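Local coordinates for glycosyl hydrolase family 2, TIM barrel domain protein (Parabacteroides merdae ATCC 43184, PDB 6DXU), which acts as a gut-bacterial beta-glucuronidase of glycoside hydrolase family 2, probably releasing glucuronic acid from beta-glucuronide conjugates, at residues Arg407-Met412 and Lys450-Met455; Leu740-Glu743 and Ala748-Gln751. All blocks are in the same frame, centred on the assembly; numbering follows the deposited sequence.

Interaction 1. Residues Arg407-Met412 and Lys450-Met455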
loop_
_atom_site.group_PDB
_atom_site.type_symbol
_atom_site.label_atom_id
_atom_site.label_comp_id
_atom_site.label_asym_id
_atom_site.label_seq_id
_atom_site.Cartn_x
_atom_site.Cartn_y
_atom_site.Cartn_z
ATOM N N ARG D 407 12.869 18.058 -6.330
ATOM C CA ARG D 407 13.925 17.125 -6.710
ATOM C C ARG D 407 14.622 17.570 -7.984
ATOM O O ARG D 407 15.852 17.488 -8.090
ATOM C CB ARG D 407 13.333 15.727 -6.883
ATOM C CG ARG D 407 14.344 14.671 -7.300
ATOM C CD ARG D 407 13.688 13.281 -7.327
ATOM N NE ARG D 407 12.658 13.166 -8.369
ATOM C CZ ARG D 407 11.356 13.006 -8.136
ATOM N NH1 ARG D 407 10.900 12.930 -6.890
ATOM N NH2 ARG D 407 10.503 12.898 -9.153
ATOM N N MET D 408 13.851 18.010 -8.983
ATOM C CA MET D 408 14.477 18.434 -10.227
ATOM C C MET D 408 15.252 19.732 -10.053
ATOM O O MET D 408 16.258 19.939 -10.735
ATOM C CB MET D 408 13.429 18.565 -11.324
ATOM C CG MET D 408 12.805 17.212 -11.697
ATOM S SD MET D 408 11.726 17.305 -13.137
ATOM C CE MET D 408 12.915 17.197 -14.490
ATOM N N LEU D 409 14.796 20.625 -9.174
ATOM C CA LEU D 409 15.579 21.825 -8.905
ATOM C C LEU D 409 16.899 21.464 -8.243
ATOM O O LEU D 409 17.971 21.924 -8.667
ATOM C CB LEU D 409 14.777 22.796 -8.036
ATOM C CG LEU D 409 15.492 24.082 -7.593
ATOM C CD1 LEU D 409 15.950 24.935 -8.792
ATOM C CD2 LEU D 409 14.621 24.908 -6.655
ATOM N N ALA D 410 16.839 20.626 -7.204
ATOM C CA ALA D 410 18.056 20.207 -6.511
ATOM C C ALA D 410 18.991 19.459 -7.450
ATOM O O ALA D 410 20.199 19.720 -7.472
ATOM C CB ALA D 410 17.702 19.343 -5.292
ATOM N N ASN D 411 18.447 18.542 -8.259
ATOM C CA ASN D 411 19.284 17.791 -9.187
ATOM C C ASN D 411 19.973 18.724 -10.182
ATOM O O ASN D 411 21.167 18.578 -10.458
ATOM C CB ASN D 411 18.444 16.745 -9.934
ATOM C CG ASN D 411 18.147 15.503 -9.096
ATOM O OD1 ASN D 411 18.695 15.327 -8.005
ATOM N ND2 ASN D 411 17.264 14.634 -9.610
ATOM N N MET D 412 19.234 19.696 -10.725
ATOM C CA MET D 412 19.804 20.603 -11.716
ATOM C C MET D 412 20.952 21.415 -11.128
ATOM O O MET D 412 22.007 21.574 -11.753
ATOM C CB MET D 412 18.708 21.527 -12.252
ATOM C CG MET D 412 19.212 22.567 -13.232
ATOM S SD MET D 412 17.857 23.546 -13.909
ATOM C CE MET D 412 17.307 24.469 -12.464
ATOM N N LYS D 450 8.261 30.399 -3.285
ATOM C CA LYS D 450 9.240 30.872 -2.305
ATOM C C LYS D 450 10.045 29.712 -1.741
ATOM O O LYS D 450 11.253 29.842 -1.507
ATOM C CB LYS D 450 8.542 31.639 -1.176
ATOM C CG LYS D 450 9.512 32.299 -0.167
ATOM C CD LYS D 450 10.518 33.186 -0.903
ATOM C CE LYS D 450 11.129 34.258 0.022
ATOM N NZ LYS D 450 11.946 33.661 1.137
ATOM N N GLU D 451 9.402 28.557 -1.544
ATOM C CA GLU D 451 10.148 27.392 -1.084
ATOM C C GLU D 451 11.248 27.032 -2.079
ATOM O O GLU D 451 12.384 26.759 -1.686
ATOM C CB GLU D 451 9.213 26.205 -0.864
ATOM C CG GLU D 451 9.942 24.984 -0.328
ATOM C CD GLU D 451 9.041 23.763 -0.157
ATOM O OE1 GLU D 451 9.585 22.673 0.094
ATOM O OE2 GLU D 451 7.805 23.895 -0.244
ATOM N N LEU D 452 10.927 27.031 -3.381
ATOM C CA LEU D 452 11.932 26.737 -4.410
ATOM C C LEU D 452 13.045 27.788 -4.439
ATOM O O LEU D 452 14.227 27.453 -4.554
ATOM C CB LEU D 452 11.267 26.651 -5.790
ATOM C CG LEU D 452 10.260 25.530 -6.065
ATOM C CD1 LEU D 452 9.622 25.718 -7.451
ATOM C CD2 LEU D 452 10.936 24.173 -5.981
ATOM N N HIS D 453 12.676 29.070 -4.405
ATOM C CA HIS D 453 13.679 30.136 -4.322
ATOM C C HIS D 453 14.595 29.927 -3.124
ATOM O O HIS D 453 15.824 30.063 -3.227
ATOM C CB HIS D 453 12.980 31.499 -4.231
ATOM C CG HIS D 453 13.904 32.641 -3.912
ATOM N ND1 HIS D 453 14.592 33.334 -4.884
ATOM C CD2 HIS D 453 14.238 33.221 -2.731
ATOM C CE1 HIS D 453 15.320 34.285 -4.320
ATOM N NE2 HIS D 453 15.123 34.239 -3.012
ATOM N N ASP D 454 14.007 29.621 -1.966
ATOM C CA ASP D 454 14.817 29.425 -0.772
ATOM C C ASP D 454 15.739 28.229 -0.937
ATOM O O ASP D 454 16.891 28.258 -0.496
ATOM C CB ASP D 454 13.919 29.234 0.454
ATOM C CG ASP D 454 13.189 30.507 0.850
ATOM O OD1 ASP D 454 13.610 31.596 0.404
ATOM O OD2 ASP D 454 12.203 30.413 1.614
ATOM N N MET D 455 15.248 27.160 -1.568
ATOM C CA MET D 455 16.092 25.986 -1.777
ATOM C C MET D 455 17.260 26.300 -2.707
ATOM O O MET D 455 18.390 25.865 -2.457
ATOM C CB MET D 455 15.258 24.824 -2.334
ATOM C CG MET D 455 16.050 23.526 -2.537
ATOM S SD MET D 455 15.047 22.204 -3.292
ATOM C CE MET D 455 13.440 22.777 -2.803
#
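Leu409 reaches out from its helix toward Leu452 and Met455 and carries most of the contact through one methyl, CD2. With CG anti to the backbone N (chi1 177°), the branch stretches across the gap and sets CD2 3.3 Å from the backbone O of Leu452, while the same methyl lies 3.8 Å from Leu452 CD2. The two leucines meet at a slant. Leu452 has its CG beside its own backbone N and offers CB and CD2 as a flank to the incoming methyl. Met455 comes from the other helix with chi1 and chi2 both near 180°, and this extended chain carries SD across to 4.3 Å from Leu409 CD2 and 4.4 Å from Ala410 CB. A long, unbranched thioether can bridge such a span, and the small Ala410 leaves room for its sulfur.

The segments belong to helices 399-416 and 442-459, which flank strand 422-429 in the TIM barrel. Their axes run nearly parallel, at 20° and 10.5 Å apart, and Leu409 also packs on Leu427 of that strand. Away from this apolar seam, Lys450 and Asp454 form a salt bridge and both hydrogen-bond to a second subunit, at Leu262 and Asp264 respectively. No hydrogen bond or salt bridge joins the two segments, so cohesion probably comes mainly from dispersion and the exclusion of water, with the leucine methyl also lying close against a backbone carbonyl oxygen.

Interaction 2. Residues Leu740-Glu743 and Ala748-Gln751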
loop_
_atom_site.group_PDB
_atom_site.type_symbol
_atom_site.label_atom_id
_atom_site.label_comp_id
_atom_site.label_asym_id
_atom_site.label_seq_id
_atom_site.Cartn_x
_atom_site.Cartn_y
_atom_site.Cartn_z
ATOM N N LEU D 740 10.288 17.743 -61.656
ATOM C CA LEU D 740 11.539 17.306 -61.058
ATOM C C LEU D 740 12.532 18.463 -61.134
ATOM O O LEU D 740 12.947 18.863 -62.226
ATOM C CB LEU D 740 12.064 16.066 -61.775
ATOM C CG LEU D 740 13.434 15.603 -61.283
ATOM C CD1 LEU D 740 13.365 15.249 -59.795
ATOM C CD2 LEU D 740 13.948 14.426 -62.108
ATOM N N LEU D 741 12.900 19.016 -59.977
ATOM C CA LEU D 741 13.764 20.191 -59.961
ATOM C C LEU D 741 15.235 19.808 -60.061
ATOM O O LEU D 741 15.997 20.460 -60.779
ATOM C CB LEU D 741 13.497 21.017 -58.700
ATOM C CG LEU D 741 14.228 22.352 -58.520
ATOM C CD1 LEU D 741 14.013 23.288 -59.695
ATOM C CD2 LEU D 741 13.764 23.012 -57.241
ATOM N N SER D 742 15.649 18.753 -59.366
ATOM C CA SER D 742 17.041 18.320 -59.390
ATOM C C SER D 742 17.123 16.930 -58.767
ATOM O O SER D 742 16.149 16.420 -58.207
ATOM C CB SER D 742 17.957 19.299 -58.652
ATOM O OG SER D 742 17.614 19.370 -57.280
ATOM N N GLU D 743 18.308 16.337 -58.851
ATOM C CA GLU D 743 18.573 15.039 -58.244
ATOM C C GLU D 743 19.949 15.050 -57.609
ATOM O O GLU D 743 20.827 15.803 -58.027
ATOM C CB GLU D 743 18.581 13.883 -59.235
ATOM C CG GLU D 743 17.624 13.943 -60.391
ATOM C CD GLU D 743 18.037 12.934 -61.453
ATOM O OE1 GLU D 743 17.531 11.802 -61.439
ATOM O OE2 GLU D 743 18.925 13.262 -62.257
ATOM N N ALA D 748 15.538 12.659 -55.191
ATOM C CA ALA D 748 14.978 13.582 -56.162
ATOM C C ALA D 748 14.313 14.727 -55.416
ATOM O O ALA D 748 13.690 14.517 -54.372
ATOM C CB ALA D 748 13.967 12.889 -57.074
ATOM N N LEU D 749 14.475 15.939 -55.926
ATOM C CA LEU D 749 13.817 17.115 -55.365
ATOM C C LEU D 749 12.660 17.520 -56.267
ATOM O O LEU D 749 12.866 17.846 -57.441
ATOM C CB LEU D 749 14.805 18.272 -55.186
ATOM C CG LEU D 749 14.193 19.571 -54.652
ATOM C CD1 LEU D 749 13.529 19.391 -53.279
ATOM C CD2 LEU D 749 15.264 20.658 -54.593
ATOM N N VAL D 750 11.457 17.488 -55.726
ATOM C CA VAL D 750 10.234 17.755 -56.473
ATOM C C VAL D 750 9.725 19.137 -56.107
ATOM O O VAL D 750 9.764 19.537 -54.935
ATOM C CB VAL D 750 9.167 16.679 -56.198
ATOM C CG1 VAL D 750 7.810 17.111 -56.734
ATOM C CG2 VAL D 750 9.578 15.372 -56.845
ATOM N N GLN D 751 9.266 19.878 -57.110
ATOM C CA GLN D 751 8.739 21.221 -56.928
ATOM C C GLN D 751 7.299 21.269 -57.407
ATOM O O GLN D 751 6.965 20.728 -58.471
ATOM C CB GLN D 751 9.585 22.259 -57.687
ATOM C CG GLN D 751 8.994 23.669 -57.691
ATOM C CD GLN D 751 9.833 24.656 -58.494
ATOM O OE1 GLN D 751 10.666 25.381 -57.939
ATOM N NE2 GLN D 751 9.622 24.679 -59.805
#
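The carboxamide of Gln751 has Leu741 CD2 over one of its faces, 4.0 Å from OE1, so an apolar methyl rests on a flat polar group without competing for its in-plane bonding positions. Leu749 O is flanked on both faces of its peptide plane: Leu740 CD1 lies on one side, 3.5 Å from the oxygen, and Leu741 CB on the other, whereas Leu741 N approaches that oxygen almost head-on, with a C=O...N angle of 167° and a length of 2.8 Å. The second backbone bond, Leu749 N to Ser742 O at 2.9 Å, is nearly straight at the hydrogen (175°), though the donor is tilted out of the carbonyl plane.

Both Leu741 and Ser742 thus face Leu749, which makes a classic beta bulge in the antiparallel hairpin of strands 735-744 and 747-755. The extra residue, Leu741, has a helix-like backbone, and its side chain runs alongside that of Leu749 in the same direction, CD2 to CD2 3.8 Å. Ser742, on the same face as Leu749, is short enough to lie against the base of that side chain, OG 3.7 Å from Leu749 CB. On the other sheet face, Leu740 CD1 packs 3.7 Å from Ala748 CB, where a small residue accommodates the leucine branch. Glu743 shares that face and turns its carboxylate to a salt bridge with Arg805, just past strand 798-804, the next strand beyond 747-755.

How the interactions relate
Followed from the N terminus, the chain first closes interaction 1, where 450-455 returns to 407-412 after a 37-residue excursion that includes strand 422-429; this contact joins two outer helices of the TIM barrel. Much later comes interaction 2, which closes a tight hairpin of the C-terminal region, with four residues between 740-743 and 748-751, two of them still strand. The two are in series: neither nests in the other, and they do not cross. The centres of interactions 1 and 2 are about 53 Å apart, on opposite sides of the chain's centre. The nearest atoms of interactions 1 and 2 are about 39 Å apart. One therefore fastens helices within the barrel, the other an edge strand of a separate beta domain.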